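Local coordinates for protein triacylglycerol lipase (PDB 5AH1) that hydrolyses synthetic polyesters and is classed as a triacylglycerol lipase, an alpha/beta-hydrolase that also binds zinc, at residues W129-E134 with G185-T190; L82-M87 with A120-V125; T190-L195 with H219-V224; P124-W129 with L269-W274; I179-G184 with T226-N231. All blocks are in the same frame, centred on the assembly; numbering follows the deposited sequence. Where two conformers were deposited one is given.

Contact 1: W129-E134 with G185-T190. With ZN (zinc ion), chain B.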
# COMPACT_ATOMS: atom_id res chain seq x y z
N TRP A 129 -0.71 11.72 2.27
CA TRP A 129 -0.00 12.95 1.90
C TRP A 129 1.46 12.87 2.35
O TRP A 129 2.40 13.10 1.57
CB TRP A 129 -0.67 14.15 2.54
CG TRP A 129 0.06 15.46 2.30
CD1 TRP A 129 1.17 15.92 2.97
CD2 TRP A 129 -0.28 16.48 1.34
NE1 TRP A 129 1.53 17.15 2.49
CE2 TRP A 129 0.66 17.52 1.50
CE3 TRP A 129 -1.28 16.61 0.36
CZ2 TRP A 129 0.60 18.69 0.74
CZ3 TRP A 129 -1.33 17.76 -0.38
CH2 TRP A 129 -0.39 18.78 -0.20
N ASP A 130 1.66 12.54 3.63
CA ASP A 130 3.02 12.52 4.16
C ASP A 130 3.85 11.48 3.42
O ASP A 130 5.00 11.72 3.05
CB ASP A 130 3.03 12.23 5.66
CG ASP A 130 2.46 13.38 6.54
OD1 ASP A 130 1.94 14.40 6.01
OD2 ASP A 130 2.56 13.24 7.78
N ARG A 131 3.27 10.30 3.21
CA ARG A 131 3.94 9.24 2.48
C ARG A 131 4.28 9.61 1.04
O ARG A 131 5.32 9.22 0.53
CB ARG A 131 3.11 7.96 2.56
CG ARG A 131 3.12 7.35 3.98
CD ARG A 131 2.03 6.31 4.16
NE ARG A 131 1.92 5.36 3.05
CZ ARG A 131 2.22 4.06 3.11
NH1 ARG A 131 2.84 3.52 4.16
NH2 ARG A 131 1.97 3.31 2.05
N ALA A 132 3.40 10.36 0.38
CA ALA A 132 3.68 10.82 -0.97
C ALA A 132 4.86 11.80 -1.01
O ALA A 132 5.70 11.72 -1.91
CB ALA A 132 2.44 11.42 -1.60
N CYS A 133 4.92 12.71 -0.04
CA CYS A 133 6.04 13.63 0.05
C CYS A 133 7.33 12.87 0.32
O CYS A 133 8.38 13.20 -0.22
CB CYS A 133 5.80 14.65 1.16
SG CYS A 133 4.38 15.77 0.88
N GLU A 134 7.25 11.86 1.18
CA GLU A 134 8.40 11.01 1.46
C GLU A 134 8.82 10.23 0.22
O GLU A 134 10.01 10.10 -0.06
CB GLU A 134 8.09 10.09 2.63
CG GLU A 134 7.89 10.89 3.93
CD GLU A 134 7.09 10.15 4.98
OE1 GLU A 134 6.75 8.96 4.79
OE2 GLU A 134 6.80 10.77 6.03
N GLY A 185 -0.86 1.66 -2.67
CA GLY A 185 -1.65 2.03 -3.83
C GLY A 185 -2.29 3.42 -3.70
O GLY A 185 -2.33 4.19 -4.66
N GLN A 186 -2.80 3.76 -2.52
CA GLN A 186 -3.28 5.11 -2.27
C GLN A 186 -2.14 6.11 -2.36
O GLN A 186 -2.28 7.20 -2.93
CB GLN A 186 -3.91 5.23 -0.89
CG GLN A 186 -5.23 4.52 -0.69
CD GLN A 186 -5.67 4.67 0.75
OE1 GLN A 186 -4.92 4.31 1.68
NE2 GLN A 186 -6.85 5.26 0.96
N THR A 187 -0.99 5.75 -1.79
CA THR A 187 0.16 6.65 -1.77
C THR A 187 0.64 6.97 -3.19
O THR A 187 0.96 8.11 -3.49
CB THR A 187 1.30 6.05 -0.95
OG1 THR A 187 0.85 5.84 0.40
CG2 THR A 187 2.52 6.97 -0.94
N ILE A 188 0.72 5.97 -4.06
CA ILE A 188 1.21 6.22 -5.43
C ILE A 188 0.19 6.98 -6.27
O ILE A 188 0.57 7.79 -7.12
CB ILE A 188 1.71 4.92 -6.16
CG1 ILE A 188 0.59 3.89 -6.34
CG2 ILE A 188 2.87 4.34 -5.37
CD1 ILE A 188 1.00 2.69 -7.18
N ARG A 189 -1.11 6.77 -6.01
CA ARG A 189 -2.13 7.60 -6.66
C ARG A 189 -1.92 9.05 -6.29
O ARG A 189 -2.04 9.95 -7.10
CB ARG A 189 -3.53 7.15 -6.28
CG ARG A 189 -4.02 5.84 -6.91
CD ARG A 189 -5.32 5.35 -6.27
NE ARG A 189 -6.30 6.43 -6.21
CZ ARG A 189 -7.13 6.65 -5.20
NH1 ARG A 189 -7.24 5.75 -4.23
NH2 ARG A 189 -7.89 7.73 -5.20
N THR A 190 -1.65 9.27 -5.01
CA THR A 190 -1.51 10.62 -4.42
C THR A 190 -0.27 11.32 -4.99
O THR A 190 -0.31 12.48 -5.39
CB THR A 190 -1.43 10.55 -2.88
OG1 THR A 190 -2.62 9.92 -2.39
CG2 THR A 190 -1.33 11.93 -2.24
ZN ZN B . 1.18 15.54 7.37
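A bend at chi3 of Arg-131 (46°) turns NE toward helix 183-197, where Thr-187 holds OG1 anti to its carbonyl carbon and beside its backbone N (chi1 -60°). This is helix-on-helix packing in an alpha/beta-hydrolase fold, with the short axis segments 66° apart and 8.5 Å from each other at closest approach. The arginine and threonine side chains cross at about a right angle, and the guanidinium grips one hydroxyl side-on with two nitrogens. NE gives the straighter bond, 2.9 Å to Thr-187 OG1, while NH2 bends to reach that same OG1 at 3.2 Å; OG1 lies in the guanidinium plane in both. Arginine suits the place because its remaining N-H groups are also used, NH1 on Gly-123 O and NH2 on His-84 O, so that the buried positive charge is likely offset by these two carbonyls. Thr-187 OG1, which accepts from Arg-131, is also bonded to Asn-128 OD1, and this would restrict its rotation. Beneath this polar edge small groups let the helices come close: Ala-132 N lies 3.7 Å from Thr-187 CG2, and Ala-132 CB rests 3.9 Å from Thr-190 CG2. Asp-130 leaves the same helix in another direction and binds the zinc ion together with His-150, His-156 and Asp-302, its OD1 standing 1.9 Å from the metal.

Contact 2: L82-M87 with A120-V125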
# COMPACT_ATOMS: atom_id res chain seq x y z
N LEU A 82 8.67 0.02 -6.36
CA LEU A 82 7.77 -0.70 -5.46
C LEU A 82 7.52 0.11 -4.20
O LEU A 82 8.46 0.65 -3.61
CB LEU A 82 8.43 -2.03 -5.07
CG LEU A 82 8.77 -3.00 -6.21
CD1 LEU A 82 9.61 -4.14 -5.68
CD2 LEU A 82 7.53 -3.54 -6.87
N VAL A 83 6.26 0.18 -3.78
CA VAL A 83 5.85 1.00 -2.64
C VAL A 83 4.93 0.20 -1.69
O VAL A 83 3.81 -0.16 -2.03
CB VAL A 83 5.15 2.28 -3.10
CG1 VAL A 83 4.83 3.18 -1.89
CG2 VAL A 83 5.99 3.04 -4.14
N HIS A 84 5.47 -0.08 -0.51
CA HIS A 84 4.79 -0.86 0.51
C HIS A 84 3.59 -0.12 1.12
O HIS A 84 3.41 1.09 0.94
CB HIS A 84 5.78 -1.18 1.63
CG HIS A 84 6.28 0.04 2.35
ND1 HIS A 84 5.56 0.66 3.34
CD2 HIS A 84 7.42 0.76 2.22
CE1 HIS A 84 6.23 1.70 3.79
NE2 HIS A 84 7.36 1.79 3.12
N GLY A 85 2.79 -0.89 1.84
CA GLY A 85 1.62 -0.36 2.53
C GLY A 85 1.80 0.00 3.98
O GLY A 85 2.85 0.46 4.42
N PHE A 86 0.72 -0.18 4.72
CA PHE A 86 0.65 0.12 6.15
C PHE A 86 1.54 -0.86 6.91
O PHE A 86 1.50 -2.07 6.64
CB PHE A 86 -0.81 -0.03 6.57
CG PHE A 86 -1.11 0.27 8.01
CD1 PHE A 86 -0.96 1.54 8.54
CD2 PHE A 86 -1.63 -0.70 8.82
CE1 PHE A 86 -1.28 1.80 9.84
CE2 PHE A 86 -1.95 -0.43 10.12
CZ PHE A 86 -1.77 0.82 10.63
N MET A 87 2.38 -0.34 7.80
CA MET A 87 3.28 -1.17 8.59
C MET A 87 4.22 -2.03 7.73
O MET A 87 4.57 -3.14 8.11
CB MET A 87 2.51 -1.98 9.65
CG MET A 87 2.10 -1.10 10.85
SD MET A 87 3.53 -0.61 11.85
CE MET A 87 3.78 -2.14 12.72
N ALA A 120 11.02 1.75 -2.83
CA ALA A 120 10.93 2.97 -2.03
C ALA A 120 10.36 2.64 -0.67
O ALA A 120 9.49 1.77 -0.54
CB ALA A 120 10.09 4.00 -2.72
N THR A 121 10.80 3.38 0.34
CA THR A 121 10.34 3.16 1.71
C THR A 121 9.84 4.47 2.29
O THR A 121 10.53 5.50 2.19
CB THR A 121 11.45 2.51 2.54
OG1 THR A 121 11.74 1.24 1.93
CG2 THR A 121 11.03 2.33 3.98
N VAL A 122 8.63 4.45 2.83
CA VAL A 122 7.96 5.62 3.37
C VAL A 122 7.40 5.32 4.76
O VAL A 122 7.55 4.20 5.26
CB VAL A 122 6.86 6.11 2.39
CG1 VAL A 122 7.47 6.47 1.03
CG2 VAL A 122 5.75 5.07 2.23
N GLY A 123 6.76 6.30 5.41
CA GLY A 123 6.31 6.11 6.77
C GLY A 123 5.30 4.98 6.86
O GLY A 123 4.31 4.97 6.10
N PRO A 124 5.51 4.01 7.77
CA PRO A 124 4.60 2.87 7.85
C PRO A 124 3.19 3.22 8.35
O PRO A 124 2.24 2.48 8.06
CB PRO A 124 5.31 1.91 8.80
CG PRO A 124 6.20 2.78 9.62
CD PRO A 124 6.66 3.86 8.68
N VAL A 125 3.04 4.28 9.14
CA VAL A 125 1.74 4.62 9.70
C VAL A 125 1.34 6.08 9.51
O VAL A 125 0.41 6.56 10.13
CB VAL A 125 1.71 4.25 11.21
CG1 VAL A 125 1.94 2.75 11.42
CG2 VAL A 125 2.73 5.05 12.02
O HOH W 1 8.32 -0.69 -0.72
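Leu-82 O accepts Ala-120 N at 2.9 Å where two chain pieces, running 22° apart end to end, leave the C-terminal ends of strands 80-83 and 117-120, neighbours in the parallel sheet, and Met-87 N closes the far end on Pro-124 O at 2.8 Å. Between these backbone bonds the His-84 ring reaches across. Its CG sits between the backbone N and the carbonyl carbon (chi1 64°), and the ring edge faces the other segment. NE2 takes the N-H of Val-122 at 3.0 Å, from a donor tilted out of the ring plane, while ND1 gives its proton to Gly-85 O at 2.9 Å. Water 1 joins the two backbones by donating to Ala-120 O, with a weak bond from His-84 N. Further on, packing is apolar: Val-125 CG1 meets both Phe-86 CE1 and Met-87 SD at 3.7 Å, and Met-87 CG lies over the centre of the Phe-86 ring. The turn follows the first strand, and Phe-86 N has a weak bond to Ser-182 OG, consistent with the oxyanion-hole loop of related lipases. With ND1 donating and NE2 accepting, the His-84 ring is probably neutral, a form suited to bridging two buried backbones without bringing in charge.

Contact 3: T190-L195 with H219-V224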
# COMPACT_ATOMS: atom_id res chain seq x y z
N THR A 190 -1.65 9.27 -5.01
CA THR A 190 -1.51 10.62 -4.42
C THR A 190 -0.27 11.32 -4.99
O THR A 190 -0.31 12.48 -5.39
CB THR A 190 -1.43 10.55 -2.88
OG1 THR A 190 -2.62 9.92 -2.39
CG2 THR A 190 -1.33 11.93 -2.24
N LEU A 191 0.85 10.60 -5.06
CA LEU A 191 2.05 11.17 -5.66
C LEU A 191 1.78 11.56 -7.11
O LEU A 191 2.19 12.63 -7.56
CB LEU A 191 3.21 10.18 -5.60
CG LEU A 191 4.49 10.69 -6.28
CD1 LEU A 191 5.14 11.77 -5.47
CD2 LEU A 191 5.49 9.56 -6.53
N THR A 192 1.10 10.70 -7.85
CA THR A 192 0.85 10.96 -9.27
C THR A 192 -0.03 12.21 -9.44
O THR A 192 0.21 13.06 -10.30
CB THR A 192 0.24 9.72 -9.95
OG1 THR A 192 1.16 8.62 -9.82
CG2 THR A 192 -0.02 10.00 -11.41
N GLN A 193 -1.00 12.38 -8.54
CA GLN A 193 -1.87 13.54 -8.54
C GLN A 193 -1.07 14.82 -8.29
O GLN A 193 -1.20 15.81 -9.01
CB GLN A 193 -2.95 13.39 -7.46
CG GLN A 193 -3.81 14.62 -7.28
CD GLN A 193 -4.72 14.88 -8.44
OE1 GLN A 193 -5.17 13.96 -9.14
NE2 GLN A 193 -4.99 16.15 -8.68
N LEU A 194 -0.25 14.80 -7.25
CA LEU A 194 0.56 15.96 -6.91
C LEU A 194 1.57 16.30 -8.01
O LEU A 194 1.72 17.45 -8.39
CB LEU A 194 1.27 15.74 -5.57
CG LEU A 194 0.35 15.81 -4.34
CD1 LEU A 194 1.07 15.36 -3.09
CD2 LEU A 194 -0.22 17.22 -4.13
N LEU A 195 2.28 15.30 -8.52
CA LEU A 195 3.22 15.56 -9.60
C LEU A 195 2.53 16.25 -10.76
O LEU A 195 3.02 17.25 -11.28
CB LEU A 195 3.89 14.27 -10.08
CG LEU A 195 4.96 13.69 -9.14
CD1 LEU A 195 5.33 12.29 -9.61
CD2 LEU A 195 6.19 14.59 -9.07
N HIS A 219 5.06 14.90 -15.50
CA HIS A 219 4.46 13.70 -16.09
C HIS A 219 5.50 12.59 -16.08
O HIS A 219 5.96 12.11 -17.11
CB HIS A 219 3.93 14.06 -17.47
CG HIS A 219 2.99 15.21 -17.42
ND1 HIS A 219 1.74 15.10 -16.85
CD2 HIS A 219 3.14 16.52 -17.74
CE1 HIS A 219 1.14 16.28 -16.88
NE2 HIS A 219 1.97 17.16 -17.41
N TRP A 220 5.84 12.18 -14.87
CA TRP A 220 6.94 11.26 -14.60
C TRP A 220 6.49 9.81 -14.48
O TRP A 220 7.32 8.91 -14.38
CB TRP A 220 7.58 11.62 -13.27
CG TRP A 220 8.28 12.94 -13.22
CD1 TRP A 220 8.46 13.84 -14.24
CD2 TRP A 220 8.96 13.48 -12.08
NE1 TRP A 220 9.19 14.92 -13.79
CE2 TRP A 220 9.51 14.72 -12.47
CE3 TRP A 220 9.14 13.05 -10.76
CZ2 TRP A 220 10.25 15.52 -11.59
CZ3 TRP A 220 9.86 13.83 -9.90
CH2 TRP A 220 10.40 15.06 -10.31
N ILE A 221 5.17 9.60 -14.42
CA ILE A 221 4.59 8.31 -14.08
C ILE A 221 3.87 7.73 -15.29
O ILE A 221 2.92 8.33 -15.79
CB ILE A 221 3.60 8.44 -12.91
CG1 ILE A 221 4.23 9.23 -11.74
CG2 ILE A 221 3.14 7.08 -12.51
CD1 ILE A 221 5.52 8.67 -11.20
N HIS A 222 4.34 6.59 -15.79
CA HIS A 222 3.69 5.96 -16.93
C HIS A 222 2.50 5.09 -16.52
O HIS A 222 1.49 5.04 -17.22
CB HIS A 222 4.69 5.13 -17.73
CG HIS A 222 4.22 4.81 -19.10
ND1 HIS A 222 3.67 5.75 -19.94
CD2 HIS A 222 4.25 3.65 -19.80
CE1 HIS A 222 3.38 5.19 -21.10
NE2 HIS A 222 3.70 3.91 -21.03
N SER A 223 2.63 4.39 -15.39
CA SER A 223 1.56 3.58 -14.88
C SER A 223 1.56 3.55 -13.37
O SER A 223 2.59 3.71 -12.73
CB SER A 223 1.66 2.15 -15.42
OG SER A 223 2.74 1.44 -14.84
N VAL A 224 0.37 3.32 -12.85
CA VAL A 224 0.09 3.13 -11.44
C VAL A 224 -0.65 1.80 -11.29
O VAL A 224 -1.69 1.60 -11.90
CB VAL A 224 -0.81 4.27 -10.92
CG1 VAL A 224 -1.48 3.93 -9.58
CG2 VAL A 224 -0.00 5.54 -10.82
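Leu-195 lays its CD2 methyl over one face of Trp-220, a CH-pi contact 4.1 Å from CD2 to the centroid of the six-membered ring. The methyl is offset toward the rim and comes nearest to CE3 of Trp-220, at 3.7 Å from CD2. The two side chains cross at about a right angle, and a branched leucine suits the place because its second methyl serves another partner: Leu-195 CD1 packs 3.9 Å from Ile-221 CG1. One helical turn earlier Thr-192 faces the strand with its OG1, which touches Val-224 CG2 at 3.4 Å and Ile-221 CG1 at 3.7 Å. The hydroxyl stands anti to the carbonyl carbon (chi1 -60°), close to its own helix backbone, and is bonded to Ile-188 O. Threonine can therefore meet aliphatic groups while its polar atom is satisfied within the helix. No hydrogen bond crosses between 190-195 and 219-224, so the join is one of shape. What positions the partners lies just outside: Leu-195 has a backbone bond with Lys-218, Trp-220 and His-222 have theirs with Ile-176, and Ile-221 also rests on Leu-178. The chain turns a corner at His-222, after which Val-224 again points toward the helix. The whole belongs to a beta-alpha-beta crossover, in which helix 183-197 packs on the sheet and links strand 176-181 to its parallel neighbour 221-227, while Tyr-136 and Val-140 of helix 128-140 touch Trp-220 and Tyr-328 of strand 327-331 touches Thr-192 and Val-224.

Contact 4: P124-W129 with L269-W274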
# COMPACT_ATOMS: atom_id res chain seq x y z
N PRO A 124 5.51 4.01 7.77
CA PRO A 124 4.60 2.87 7.85
C PRO A 124 3.19 3.22 8.35
O PRO A 124 2.24 2.48 8.06
CB PRO A 124 5.31 1.91 8.80
CG PRO A 124 6.20 2.78 9.62
CD PRO A 124 6.66 3.86 8.68
N VAL A 125 3.04 4.28 9.14
CA VAL A 125 1.74 4.62 9.70
C VAL A 125 1.34 6.08 9.51
O VAL A 125 0.41 6.56 10.13
CB VAL A 125 1.71 4.25 11.21
CG1 VAL A 125 1.94 2.75 11.42
CG2 VAL A 125 2.73 5.05 12.02
N SER A 126 2.05 6.76 8.62
CA SER A 126 1.76 8.15 8.31
C SER A 126 0.64 8.29 7.27
O SER A 126 0.22 7.32 6.64
CB SER A 126 3.02 8.88 7.88
OG SER A 126 3.95 8.87 8.96
N SER A 127 0.16 9.52 7.08
CA SER A 127 -0.89 9.77 6.11
C SER A 127 -0.38 9.55 4.68
O SER A 127 0.81 9.54 4.41
CB SER A 127 -1.38 11.20 6.22
OG SER A 127 -0.33 12.09 5.86
N ASN A 128 -1.32 9.40 3.75
CA ASN A 128 -0.95 9.28 2.34
C ASN A 128 -0.27 10.55 1.82
O ASN A 128 0.65 10.46 1.01
CB ASN A 128 -2.19 8.93 1.51
CG ASN A 128 -2.50 7.46 1.57
OD1 ASN A 128 -1.64 6.64 1.22
ND2 ASN A 128 -3.72 7.10 1.95
N TRP A 129 -0.71 11.72 2.27
CA TRP A 129 -0.00 12.95 1.90
C TRP A 129 1.46 12.87 2.35
O TRP A 129 2.40 13.10 1.57
CB TRP A 129 -0.67 14.15 2.54
CG TRP A 129 0.06 15.46 2.30
CD1 TRP A 129 1.17 15.92 2.97
CD2 TRP A 129 -0.28 16.48 1.34
NE1 TRP A 129 1.53 17.15 2.49
CE2 TRP A 129 0.66 17.52 1.50
CE3 TRP A 129 -1.28 16.61 0.36
CZ2 TRP A 129 0.60 18.69 0.74
CZ3 TRP A 129 -1.33 17.76 -0.38
CH2 TRP A 129 -0.39 18.78 -0.20
N LEU A 269 9.49 3.58 13.04
CA LEU A 269 8.14 4.01 12.64
C LEU A 269 8.14 5.34 11.90
O LEU A 269 7.12 5.73 11.34
CB LEU A 269 7.21 4.09 13.84
CG LEU A 269 7.04 2.77 14.59
CD1 LEU A 269 6.25 2.99 15.87
CD2 LEU A 269 6.37 1.72 13.72
N LYS A 270 9.28 6.03 11.87
CA LYS A 270 9.49 7.18 10.99
C LYS A 270 8.49 8.32 11.23
O LYS A 270 8.10 9.01 10.29
CB LYS A 270 9.50 6.74 9.52
CG LYS A 270 10.36 5.51 9.28
CD LYS A 270 10.56 5.14 7.80
CE LYS A 270 11.44 3.91 7.68
NZ LYS A 270 10.82 2.68 8.21
N LEU A 271 8.15 8.55 12.50
CA LEU A 271 7.24 9.63 12.88
C LEU A 271 7.99 10.89 13.31
O LEU A 271 7.53 11.64 14.16
CB LEU A 271 6.28 9.12 13.97
CG LEU A 271 5.28 8.08 13.45
CD1 LEU A 271 4.64 7.33 14.59
CD2 LEU A 271 4.23 8.69 12.54
N ASP A 272 9.14 11.13 12.68
CA ASP A 272 9.98 12.29 12.93
C ASP A 272 9.19 13.60 12.91
O ASP A 272 9.43 14.49 13.73
CB ASP A 272 11.09 12.41 11.88
CG ASP A 272 11.96 11.17 11.76
OD1 ASP A 272 11.45 10.04 11.86
OD2 ASP A 272 13.17 11.35 11.54
N GLN A 273 8.26 13.72 11.97
CA GLN A 273 7.58 14.99 11.73
C GLN A 273 6.67 15.37 12.89
O GLN A 273 6.38 16.53 13.08
CB GLN A 273 6.83 15.00 10.39
CG GLN A 273 5.50 14.23 10.35
CD GLN A 273 5.67 12.75 10.13
OE1 GLN A 273 6.58 12.11 10.67
NE2 GLN A 273 4.79 12.19 9.32
N TRP A 274 6.25 14.35 13.64
CA TRP A 274 5.39 14.51 14.81
C TRP A 274 6.16 14.62 16.12
O TRP A 274 5.56 14.64 17.17
CB TRP A 274 4.42 13.33 14.90
CG TRP A 274 3.42 13.26 13.78
CD1 TRP A 274 3.40 12.38 12.74
CD2 TRP A 274 2.30 14.12 13.59
NE1 TRP A 274 2.34 12.62 11.91
CE2 TRP A 274 1.63 13.68 12.43
CE3 TRP A 274 1.77 15.20 14.31
CZ2 TRP A 274 0.48 14.30 11.95
CZ3 TRP A 274 0.63 15.81 13.84
CH2 TRP A 274 -0.01 15.35 12.67
O HOH W 2 4.94 6.37 9.74
O HOH W 3 6.29 9.30 8.17
O HOH W 4 1.19 11.39 9.23
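Val-125 and Leu-271 meet at about a right angle, with Val-125 CG2 3.9 Å from Leu-271 CD1. The beta-branch of valine suits the site: chi1 of -61° sets CG1 anti to the carbonyl carbon, for a different neighbour, and leaves CG2 between the backbone N and that carbon to serve this loop. Beside this pair Pro-124 presents the CG and CD edge of its ring to the backbone of Leu-269, CD lying 3.3 Å from Leu-269 O. A proline has no N-H to offer that carbonyl; water 2 supplies the polar link instead, accepting from Val-125 N at 2.9 Å and donating to Leu-269 O at 2.8 Å. Lys-270 runs its aliphatic part past the proline, CG to Pro-124 CD 4.1 Å, before its amine forms a salt bridge with Glu-93. Further along, water 4 lies at the edge of the Trp-274 indole, in its plane, and takes hydrogen bonds from Trp-274 NE1 and from Ser-127 N. The chain of Gln-273 bends at chi2 (-82°), and its NE2 is hydrogen-bonded to Asp-130 OD2, consistent with a second-shell place at the zinc site. Ser-127 is the N-cap of helix 128-140, its OG capping Asp-130 N and bonded also to Asp-302 OD1, so both segments hydrogen-bond to zinc ligands. The 269-274 loop, ending in a 3-10 turn, thus packs over the chain that leads into helix 128-140, with Ile-288 and Val-291 of helix 284-292 against its leucines and helix 296-299 touching Val-125 and Trp-274.

Contact 5: I179-G184 with T226-N231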
# COMPACT_ATOMS: atom_id res chain seq x y z
N ILE A 179 4.26 0.63 -8.49
CA ILE A 179 3.47 -0.50 -8.01
C ILE A 179 3.35 -0.38 -6.50
O ILE A 179 4.36 -0.35 -5.80
CB ILE A 179 4.10 -1.87 -8.39
CG1 ILE A 179 4.27 -1.99 -9.91
CG2 ILE A 179 3.27 -3.01 -7.85
CD1 ILE A 179 4.88 -3.30 -10.40
N GLY A 180 2.11 -0.34 -6.02
CA GLY A 180 1.86 -0.13 -4.61
C GLY A 180 0.93 -1.17 -4.04
O GLY A 180 -0.16 -1.40 -4.56
N HIS A 181 1.35 -1.79 -2.94
CA HIS A 181 0.54 -2.81 -2.26
C HIS A 181 -0.16 -2.17 -1.08
O HIS A 181 0.42 -1.34 -0.38
CB HIS A 181 1.43 -3.96 -1.80
CG HIS A 181 0.70 -5.00 -1.00
ND1 HIS A 181 0.86 -5.14 0.37
CD2 HIS A 181 -0.23 -5.91 -1.37
CE1 HIS A 181 0.10 -6.13 0.79
NE2 HIS A 181 -0.58 -6.61 -0.24
N SER A 182 -1.39 -2.60 -0.80
CA SER A 182 -2.07 -2.12 0.40
C SER A 182 -2.16 -0.60 0.27
O SER A 182 -2.44 -0.07 -0.81
CB SER A 182 -1.30 -2.60 1.66
OG SER A 182 -1.59 -1.82 2.82
N MET A 183 -1.94 0.10 1.37
CA MET A 183 -1.91 1.55 1.39
C MET A 183 -0.94 2.17 0.37
O MET A 183 -1.11 3.32 -0.05
CB MET A 183 -1.53 2.03 2.79
CG MET A 183 -1.82 3.48 3.05
SD MET A 183 -1.22 3.95 4.68
CE MET A 183 -1.85 5.62 4.70
N GLY A 184 0.07 1.41 -0.05
CA GLY A 184 0.98 1.86 -1.09
C GLY A 184 0.26 2.29 -2.37
O GLY A 184 0.69 3.23 -3.01
N THR A 226 -2.18 -0.77 -8.39
CA THR A 226 -2.54 -1.02 -7.00
C THR A 226 -2.82 -2.51 -6.82
O THR A 226 -3.41 -3.15 -7.69
CB THR A 226 -3.73 -0.15 -6.51
OG1 THR A 226 -4.98 -0.59 -7.08
CG2 THR A 226 -3.51 1.30 -6.85
N ILE A 227 -2.34 -3.06 -5.71
CA ILE A 227 -2.49 -4.47 -5.39
C ILE A 227 -3.01 -4.55 -3.95
O ILE A 227 -2.35 -4.09 -3.03
CB ILE A 227 -1.14 -5.24 -5.51
CG1 ILE A 227 -0.52 -5.07 -6.90
CG2 ILE A 227 -1.36 -6.71 -5.17
CD1 ILE A 227 0.84 -5.76 -7.02
N SER A 228 -4.20 -5.11 -3.79
CA SER A 228 -4.82 -5.25 -2.46
C SER A 228 -5.04 -3.90 -1.78
O SER A 228 -4.98 -3.77 -0.55
CB SER A 228 -3.96 -6.13 -1.55
OG SER A 228 -3.52 -7.31 -2.20
N THR A 229 -5.30 -2.87 -2.58
CA THR A 229 -5.32 -1.51 -2.07
C THR A 229 -6.72 -1.09 -1.60
O THR A 229 -7.71 -1.33 -2.30
CB THR A 229 -4.82 -0.53 -3.14
OG1 THR A 229 -3.44 -0.78 -3.38
CG2 THR A 229 -5.00 0.95 -2.75
N PRO A 230 -6.80 -0.45 -0.42
CA PRO A 230 -8.08 0.12 0.03
C PRO A 230 -8.40 1.42 -0.71
O PRO A 230 -8.34 2.51 -0.16
CB PRO A 230 -7.83 0.38 1.51
CG PRO A 230 -6.36 0.70 1.58
CD PRO A 230 -5.72 -0.22 0.55
N ASN A 231 -8.71 1.31 -2.00
CA ASN A 231 -8.99 2.50 -2.78
C ASN A 231 -10.25 3.23 -2.30
O ASN A 231 -10.36 4.45 -2.47
CB ASN A 231 -9.09 2.17 -4.27
CG ASN A 231 -7.72 1.99 -4.93
OD1 ASN A 231 -6.87 2.87 -4.86
ND2 ASN A 231 -7.53 0.86 -5.61
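What is probably the nucleophile elbow, a strand-turn-helix with the Gly-X-Ser-X-Gly pattern known from alpha/beta hydrolases, meets the end of the next parallel strand here, Ser-182 N giving its proton to Ile-227 O at 2.8 Å. One step earlier Ile-227 N bonds to Gly-180 O at 3.0 Å, so strands 176-181 and 221-227 stay in register up to the turn. Ser-182 has the strained backbone (phi 60°, psi -139°) expected of the nucleophile in this family, and is probably the catalytic serine. Glycines suit the flanks of the tight turn: at Gly-180 the place of a CB is taken by Gly-184 O, and at Gly-184 by His-181 O. On the strand, Ile-179 CG2 packs 3.8 Å from Ile-227 CD1. His-181 has CG anti to its backbone N (chi1 176°), and its ring edge lies beside Ser-228, while ND1 and NE2 are bonded to Tyr-99 OH and His-426 O. Ser-228 OG in turn is bonded to Thr-333 OG1, whereas the buried carbonyl Ser-228 O has no hydrogen-bond partner in the model, though Ser-182 CA brings a C-H to it at 3.5 Å. Pro-230, the centre of an inverse gamma turn, lays CD 3.6 Å from Ser-182 O. That same carbonyl is held by a threonine hydroxyl: Thr-229 OG1 donates to Ser-182 O at 2.8 Å, in the carbonyl plane and on a lone pair.

From the N terminus, contact 2 closes first, joining the end of strand 80-83 to the chain after strand 117-120. Contact 4 opens where that ends, sharing Pro-124 and Val-125, and closes only at 269-274; the other three contacts fall within its span. Contact 1 ties helix 128-140 to helix 183-197. Contact 5 crosses it, since 179-184 precedes 185-190 while 226-231 follows, and joins two neighbouring strands of the sheet. Contact 3, nested inside contact 5, seats the later part of helix 183-197 on strand 221-227. Glu-134 of contact 1 bonds to Gly-123 N of contact 2, and contacts 1 and 4 meet at the zinc site.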